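Local coordinates for protein diacylglycerol O-acyltransferase (Marinobacter hydrocarbonoclasticus, PDB 6CHJ) that probably transfers acyl groups from acyl-CoA to long-chain alcohols and diacylglycerol, producing wax esters and triacylglycerols, at residues 7-12 against 195-200; 253-258 against 263-268; 54-59 against 145-150. All blocks are in the same frame, centred on the assembly; numbering follows the deposited sequence.

Contact 1: residues 7-12 against 195-200; sequences TDQLFL and RQLGTI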
# COMPACT_ATOMS: atom_id res chain seq x y z
N THR B 7 23.40 10.28 0.68
CA THR B 7 22.87 9.01 1.16
C THR B 7 21.35 8.98 1.04
O THR B 7 20.77 7.95 0.66
CB THR B 7 23.31 8.74 2.60
OG1 THR B 7 22.36 9.32 3.51
CG2 THR B 7 24.69 9.32 2.87
N ASP B 8 20.68 10.10 1.37
CA ASP B 8 19.23 10.19 1.16
C ASP B 8 18.86 9.94 -0.30
O ASP B 8 17.87 9.26 -0.59
CB ASP B 8 18.72 11.55 1.60
CG ASP B 8 19.00 11.84 3.05
OD1 ASP B 8 19.57 10.96 3.74
OD2 ASP B 8 18.65 12.96 3.51
N GLN B 9 19.62 10.52 -1.23
CA GLN B 9 19.34 10.30 -2.64
C GLN B 9 19.42 8.81 -3.00
O GLN B 9 18.70 8.34 -3.89
CB GLN B 9 20.33 11.11 -3.47
CG GLN B 9 20.00 11.26 -4.94
CD GLN B 9 20.54 12.57 -5.50
OE1 GLN B 9 20.88 13.48 -4.74
NE2 GLN B 9 20.62 12.66 -6.83
N LEU B 10 20.27 8.06 -2.30
CA LEU B 10 20.48 6.66 -2.64
C LEU B 10 19.25 5.81 -2.32
O LEU B 10 18.87 4.95 -3.12
CB LEU B 10 21.72 6.14 -1.89
CG LEU B 10 22.32 4.76 -2.17
CD1 LEU B 10 21.46 3.72 -1.46
CD2 LEU B 10 22.49 4.45 -3.65
N PHE B 11 18.62 6.04 -1.16
CA PHE B 11 17.43 5.28 -0.79
C PHE B 11 16.26 5.57 -1.72
O PHE B 11 15.42 4.70 -1.95
CB PHE B 11 17.04 5.58 0.67
CG PHE B 11 18.01 4.99 1.68
CD1 PHE B 11 17.90 3.66 2.06
CD2 PHE B 11 19.02 5.75 2.24
CE1 PHE B 11 18.78 3.10 2.97
CE2 PHE B 11 19.91 5.20 3.16
CZ PHE B 11 19.79 3.87 3.52
N LEU B 12 16.19 6.80 -2.25
CA LEU B 12 15.21 7.07 -3.28
C LEU B 12 15.52 6.27 -4.52
O LEU B 12 14.63 5.69 -5.16
CB LEU B 12 15.19 8.57 -3.60
CG LEU B 12 14.49 9.48 -2.59
CD1 LEU B 12 14.65 10.92 -3.01
CD2 LEU B 12 13.02 9.11 -2.52
N ARG B 195 28.16 9.27 -5.84
CA ARG B 195 27.88 10.66 -6.19
C ARG B 195 26.42 10.90 -6.57
O ARG B 195 25.67 11.51 -5.81
CB ARG B 195 28.83 11.15 -7.30
CG ARG B 195 28.75 10.46 -8.68
CD ARG B 195 29.97 10.75 -9.55
NE ARG B 195 31.15 10.04 -9.08
CZ ARG B 195 31.33 8.73 -9.21
NH1 ARG B 195 30.41 7.98 -9.82
NH2 ARG B 195 32.43 8.15 -8.74
N GLN B 196 25.99 10.39 -7.73
CA GLN B 196 24.87 10.98 -8.44
C GLN B 196 23.82 9.94 -8.81
O GLN B 196 24.03 8.72 -8.70
CB GLN B 196 25.35 11.70 -9.71
CG GLN B 196 25.43 13.19 -9.54
CD GLN B 196 24.21 13.73 -8.83
OE1 GLN B 196 23.09 13.68 -9.35
NE2 GLN B 196 24.41 14.25 -7.63
N LEU B 197 22.67 10.45 -9.23
CA LEU B 197 21.73 9.65 -10.00
C LEU B 197 22.44 9.09 -11.22
O LEU B 197 23.31 9.74 -11.81
CB LEU B 197 20.52 10.50 -10.42
CG LEU B 197 20.81 11.79 -11.22
CD1 LEU B 197 20.50 11.64 -12.71
CD2 LEU B 197 20.05 12.98 -10.63
N GLY B 198 22.08 7.87 -11.59
CA GLY B 198 22.59 7.27 -12.81
C GLY B 198 21.69 6.11 -13.17
O GLY B 198 20.78 5.75 -12.42
N THR B 199 21.95 5.54 -14.34
CA THR B 199 21.32 4.26 -14.64
C THR B 199 22.12 3.15 -13.96
O THR B 199 23.28 3.34 -13.59
CB THR B 199 21.24 4.02 -16.14
OG1 THR B 199 20.32 2.95 -16.40
CG2 THR B 199 22.61 3.63 -16.69
N ILE B 200 21.49 1.98 -13.79
CA ILE B 200 22.16 0.90 -13.05
C ILE B 200 23.44 0.43 -13.72
O ILE B 200 24.45 0.28 -13.02
CB ILE B 200 21.16 -0.26 -12.79
CG1 ILE B 200 20.26 0.06 -11.59
CG2 ILE B 200 21.92 -1.56 -12.50
CD1 ILE B 200 19.29 -1.05 -11.25
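Gln9 alone carries the helix side of this contact, and its terminal amide reaches two consecutive residues, Gln196 and Leu197, of the loop that leads into helix 200-212. With chi1 at -166° its CG lies opposite the backbone N, and the chain stays extended beyond, so the amide projects well clear of helix 6-13; the CA atoms of Gln9 and Leu197 remain 7.8 Å apart.

The polar part is an approach between amides without a hydrogen bond. Gln9 NE2 stops 3.7 Å from Gln196 OE1, and the two amide planes stand 78° apart, nearly perpendicular. Gln9 NE2 is also 3.9 Å from the backbone N of Leu197, but both are donors. Gln196 starts out from its backbone away from the helix and then bends at chi2, which brings its amide back towards Gln9. Its OE1 is engaged locally: Leu197 N donates a weak bond of 3.3 Å to Gln196 OE1, with an N-H...O angle of 144°. The result is an oxygen held loosely by its own backbone neighbour and faced by the Gln9 amide. Gln196 NE2 has a weak bond to Gln67 OE1.

Beyond this there is only van der Waals contact: Leu197 CD2 lies 3.9 Å from Gln9 NE2, a methyl against the amide nitrogen, and both loop residues lie at the surface.

The other faces of helix 6-13 look elsewhere: Phe11 stacks on His136, the second histidine of the HHxxxDG signature, and Asp8 O accepts from Ser137 OG. Strand 67-72 flanks the Gln9 side chain through Gln67 and Pro68. Gly198 O accepts from Trp13 NE1 at the end of helix 6-13, just before the loop enters helix 200-212.

Contact 2: residues 253-258 against 263-268; sequences AVCEAY and NDVVTA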
# COMPACT_ATOMS: atom_id res chain seq x y z
N ALA B 253 21.30 -15.12 32.22
CA ALA B 253 21.61 -16.41 32.82
C ALA B 253 22.41 -17.29 31.87
O ALA B 253 23.35 -17.98 32.29
CB ALA B 253 20.32 -17.12 33.24
N VAL B 254 22.07 -17.26 30.58
CA VAL B 254 22.82 -18.07 29.63
C VAL B 254 24.21 -17.47 29.41
O VAL B 254 25.18 -18.20 29.19
CB VAL B 254 22.01 -18.21 28.33
CG1 VAL B 254 22.82 -18.91 27.21
CG2 VAL B 254 20.71 -18.95 28.62
N CYS B 255 24.33 -16.14 29.53
CA CYS B 255 25.63 -15.49 29.41
C CYS B 255 26.60 -15.97 30.47
O CYS B 255 27.76 -16.30 30.18
CB CYS B 255 25.48 -13.98 29.51
SG CYS B 255 24.86 -13.28 28.05
N GLU B 256 26.15 -15.96 31.73
CA GLU B 256 27.03 -16.32 32.84
C GLU B 256 27.47 -17.77 32.73
O GLU B 256 28.65 -18.08 32.86
CB GLU B 256 26.33 -16.04 34.17
CG GLU B 256 26.38 -14.57 34.58
CD GLU B 256 25.02 -13.98 34.91
OE1 GLU B 256 24.73 -12.86 34.44
OE2 GLU B 256 24.23 -14.62 35.65
N ALA B 257 26.51 -18.66 32.44
CA ALA B 257 26.81 -20.08 32.33
C ALA B 257 27.92 -20.35 31.32
O ALA B 257 28.82 -21.15 31.56
CB ALA B 257 25.55 -20.85 31.95
N TYR B 258 27.87 -19.67 30.18
CA TYR B 258 28.84 -19.88 29.11
C TYR B 258 29.94 -18.83 29.09
O TYR B 258 30.81 -18.89 28.21
CB TYR B 258 28.13 -19.90 27.75
CG TYR B 258 27.18 -21.06 27.53
CD1 TYR B 258 27.60 -22.22 26.90
CD2 TYR B 258 25.86 -20.98 27.94
CE1 TYR B 258 26.73 -23.27 26.71
CE2 TYR B 258 25.00 -22.01 27.75
CZ TYR B 258 25.42 -23.15 27.13
OH TYR B 258 24.53 -24.18 26.94
N ASN B 263 25.09 -9.76 23.54
CA ASN B 263 25.13 -9.70 22.08
C ASN B 263 25.45 -11.06 21.47
O ASN B 263 24.94 -11.40 20.40
CB ASN B 263 26.15 -8.66 21.61
CG ASN B 263 25.50 -7.34 21.24
OD1 ASN B 263 25.59 -6.90 20.09
ND2 ASN B 263 24.84 -6.71 22.21
N ASP B 264 26.32 -11.85 22.12
CA ASP B 264 26.66 -13.16 21.60
C ASP B 264 25.45 -14.08 21.60
O ASP B 264 25.15 -14.74 20.60
CB ASP B 264 27.80 -13.80 22.41
CG ASP B 264 29.09 -13.00 22.36
OD1 ASP B 264 29.54 -12.67 21.24
OD2 ASP B 264 29.65 -12.71 23.44
N VAL B 265 24.73 -14.15 22.73
CA VAL B 265 23.61 -15.07 22.82
C VAL B 265 22.53 -14.72 21.79
O VAL B 265 21.99 -15.60 21.11
CB VAL B 265 23.03 -15.08 24.25
CG1 VAL B 265 21.74 -15.91 24.30
CG2 VAL B 265 24.06 -15.60 25.25
N VAL B 266 22.22 -13.43 21.66
CA VAL B 266 21.17 -13.02 20.74
C VAL B 266 21.57 -13.30 19.29
O VAL B 266 20.73 -13.67 18.46
CB VAL B 266 20.85 -11.54 20.99
CG1 VAL B 266 19.85 -11.09 20.00
CG2 VAL B 266 20.30 -11.33 22.41
N THR B 267 22.86 -13.18 18.98
CA THR B 267 23.34 -13.56 17.65
C THR B 267 23.24 -15.07 17.45
O THR B 267 22.90 -15.55 16.37
CB THR B 267 24.77 -13.07 17.44
OG1 THR B 267 24.80 -11.64 17.56
CG2 THR B 267 25.29 -13.47 16.06
N ALA B 268 23.55 -15.83 18.51
CA ALA B 268 23.38 -17.28 18.49
C ALA B 268 21.92 -17.67 18.32
O ALA B 268 21.60 -18.63 17.61
CB ALA B 268 23.95 -17.88 19.79
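Val265 meets Val254 and Cys255 with its branched side chain, and no hydrogen bond crosses between the two segments. Its CB points at helix 248-258 but lies back from it, 4.6 Å from Cys255 SG. Beyond CB the chain forks. CG2, set opposite the carbonyl carbon and beside the backbone N, does most of the touching: it comes 3.7 Å from Cys255 SG and 4.0 Å from Val254 CG1. These two partners subtend about 102° at Val265 CG2, so the methyl is seated between the sulfur and the valine branch. CG1, the other prong (chi1 173°), is 4.3 Å from Val254 CG1, and the two valine side chains meet at a slant.

Helix 248-258 and helix 262-280 are consecutive, joined by a short loop, and pack on each other through these side chains, immediately after edge strand 239-247 of the second six-stranded sheet in this CoA-dependent acyltransferase fold. Thr260 of the loop touches both Cys255 and Val265; Ile251, one turn earlier on the first helix, also packs on Val265.

Within the second helix, Asn263 O is gripped twice, by Thr267 N at 3.1 Å and by Thr267 OG1 at 2.9 Å, from opposite faces of its carbonyl plane. At the start of this helix Asp264 OD2 bonds to Thr261 OG1. On the first helix, Val254 also packs against Leu449 and Glu450 of helix 437-453, and Tyr258 OH bonds to Leu449 O of that same C-terminal helix.

Contact 3: residues 54-59 against 145-150; sequences TAPFNQ and MRMATR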
# COMPACT_ATOMS: atom_id res chain seq x y z
N THR B 54 5.84 19.45 12.88
CA THR B 54 7.16 20.04 12.78
C THR B 54 8.15 19.05 12.19
O THR B 54 7.97 17.83 12.28
CB THR B 54 7.68 20.53 14.14
OG1 THR B 54 8.87 21.32 13.95
CG2 THR B 54 8.00 19.35 15.06
N ALA B 55 9.21 19.61 11.60
CA ALA B 55 10.30 18.92 10.93
C ALA B 55 10.73 17.70 11.72
O ALA B 55 10.74 17.74 12.96
CB ALA B 55 11.47 19.88 10.72
N PRO B 56 11.08 16.59 11.05
CA PRO B 56 11.14 16.55 9.58
C PRO B 56 9.82 16.13 8.90
O PRO B 56 9.77 15.95 7.68
CB PRO B 56 12.23 15.51 9.32
CG PRO B 56 12.11 14.55 10.49
CD PRO B 56 11.51 15.30 11.65
N PHE B 57 8.74 16.03 9.69
CA PHE B 57 7.49 15.47 9.19
C PHE B 57 6.71 16.43 8.29
O PHE B 57 5.66 16.04 7.77
CB PHE B 57 6.62 15.06 10.36
CG PHE B 57 7.25 14.04 11.25
CD1 PHE B 57 6.99 12.69 11.06
CD2 PHE B 57 8.11 14.43 12.27
CE1 PHE B 57 7.58 11.75 11.88
CE2 PHE B 57 8.69 13.49 13.09
CZ PHE B 57 8.43 12.15 12.90
N ASN B 58 7.18 17.67 8.11
CA ASN B 58 6.52 18.60 7.21
C ASN B 58 7.35 18.85 5.97
O ASN B 58 7.04 19.77 5.20
CB ASN B 58 6.20 19.92 7.92
CG ASN B 58 7.44 20.73 8.28
OD1 ASN B 58 8.54 20.20 8.41
ND2 ASN B 58 7.26 22.03 8.42
N GLN B 59 8.40 18.07 5.78
CA GLN B 59 9.26 18.16 4.61
C GLN B 59 8.68 17.30 3.50
O GLN B 59 8.14 16.22 3.76
CB GLN B 59 10.67 17.69 4.97
CG GLN B 59 11.31 18.50 6.10
CD GLN B 59 11.51 19.95 5.70
OE1 GLN B 59 12.06 20.24 4.63
NE2 GLN B 59 11.06 20.87 6.55
N MET B 145 13.63 5.19 15.37
CA MET B 145 13.28 4.49 16.60
C MET B 145 13.83 5.17 17.85
O MET B 145 13.63 4.66 18.95
CB MET B 145 13.73 3.02 16.53
CG MET B 145 12.85 2.17 15.57
SD MET B 145 12.16 0.61 16.22
CE MET B 145 10.75 1.10 17.25
N ARG B 146 14.49 6.32 17.70
CA ARG B 146 14.75 7.19 18.84
C ARG B 146 13.64 8.22 19.03
O ARG B 146 13.22 8.49 20.16
CB ARG B 146 16.11 7.88 18.68
CG ARG B 146 17.28 6.90 18.74
CD ARG B 146 18.54 7.51 19.36
NE ARG B 146 19.77 6.80 18.99
CZ ARG B 146 20.07 5.54 19.30
NH1 ARG B 146 19.25 4.79 20.04
NH2 ARG B 146 21.23 5.02 18.90
N MET B 147 13.14 8.79 17.93
CA MET B 147 11.96 9.65 17.98
C MET B 147 10.76 8.94 18.58
O MET B 147 9.99 9.54 19.34
CB MET B 147 11.61 10.14 16.58
CG MET B 147 12.62 11.06 15.97
SD MET B 147 11.85 11.86 14.58
CE MET B 147 13.11 11.75 13.34
N ALA B 148 10.56 7.67 18.23
CA ALA B 148 9.44 6.93 18.79
C ALA B 148 9.60 6.70 20.29
O ALA B 148 8.60 6.53 21.01
CB ALA B 148 9.25 5.60 18.06
N THR B 149 10.84 6.68 20.79
CA THR B 149 11.07 6.59 22.22
C THR B 149 11.03 7.97 22.87
O THR B 149 10.34 8.16 23.88
CB THR B 149 12.41 5.89 22.51
OG1 THR B 149 13.49 6.64 21.94
CG2 THR B 149 12.42 4.48 21.93
N ARG B 150 11.75 8.94 22.29
CA ARG B 150 11.69 10.32 22.76
C ARG B 150 10.26 10.84 22.86
O ARG B 150 9.95 11.67 23.72
CB ARG B 150 12.51 11.21 21.82
CG ARG B 150 12.72 12.64 22.31
CD ARG B 150 13.91 13.31 21.62
NE ARG B 150 13.66 13.53 20.20
CZ ARG B 150 13.08 14.62 19.70
NH1 ARG B 150 12.69 15.60 20.51
NH2 ARG B 150 12.90 14.74 18.39
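Met147 reaches a proline whose preceding peptide is cis: its methyl goes to Pro56, while its sulfur goes to the ring of the next residue, Phe57. The cis Ala55-Pro56 bond sits in the middle of a tight type VIa turn, Thr54 to Phe57. Met147 SD lies 3.8 Å from Phe57 CZ, and 4.9 Å from the ring centroid at 71° to the ring normal, an oblique Met-aromatic contact. The two side chains run past one another in opposite directions. Met147 CG is set opposite the carbonyl carbon (chi1 -67°), and a bend at chi3 turns CE off towards the proline, where it meets Pro56 CG tip to tip at 4.1 Å.

A type I turn from Pro56 to Gln59 overlaps and follows the first; it is closed by Gln59 N to Pro56 O at 3.2 Å and leads straight into strand 59-64. The helix opposite, 141-150, starts at the glycine of the HHxxxDG signature of these acyltransferases, so the contact ties the paired turns to the element that follows the motif. Val139, inside the motif, touches both Pro56 and Met147.

Phe57 is fixed from several directions. Thr54 O accepts from Phe57 N at 3.2 Å, closing the cis-proline turn, and also lies in plane at the edge of the Phe57 ring, while Trp115 packs edge-to-face with that ring and its NE1 donates to Phe57 O. On the helix, the Arg146 carbonyl O accepts from both Arg150 N and Thr149 OG1, while Met145 and Thr149 lean on strand 393-401.

Contact 2 is wholly buried and apolar, methyl and sulfur between two consecutive helices of the second half. Contact 1 is a surface meeting of amides without a crossing hydrogen bond, and contact 3 is intermediate, partly buried and built on sulfur, ring and proline. Contacts 1 and 3 share surroundings: strand 67-72 touches Gln9 in one and Asn58 in the other, and the HHxxxDG segment supplies His136 and Ser137 to the first, Val139 to the second. Contact 3 is nested within the chain loop that contact 1 closes, their centres about 24 Å apart. Contact 2 follows both in the sequence, about 40 Å from contact 1 between centres and across the chain's middle.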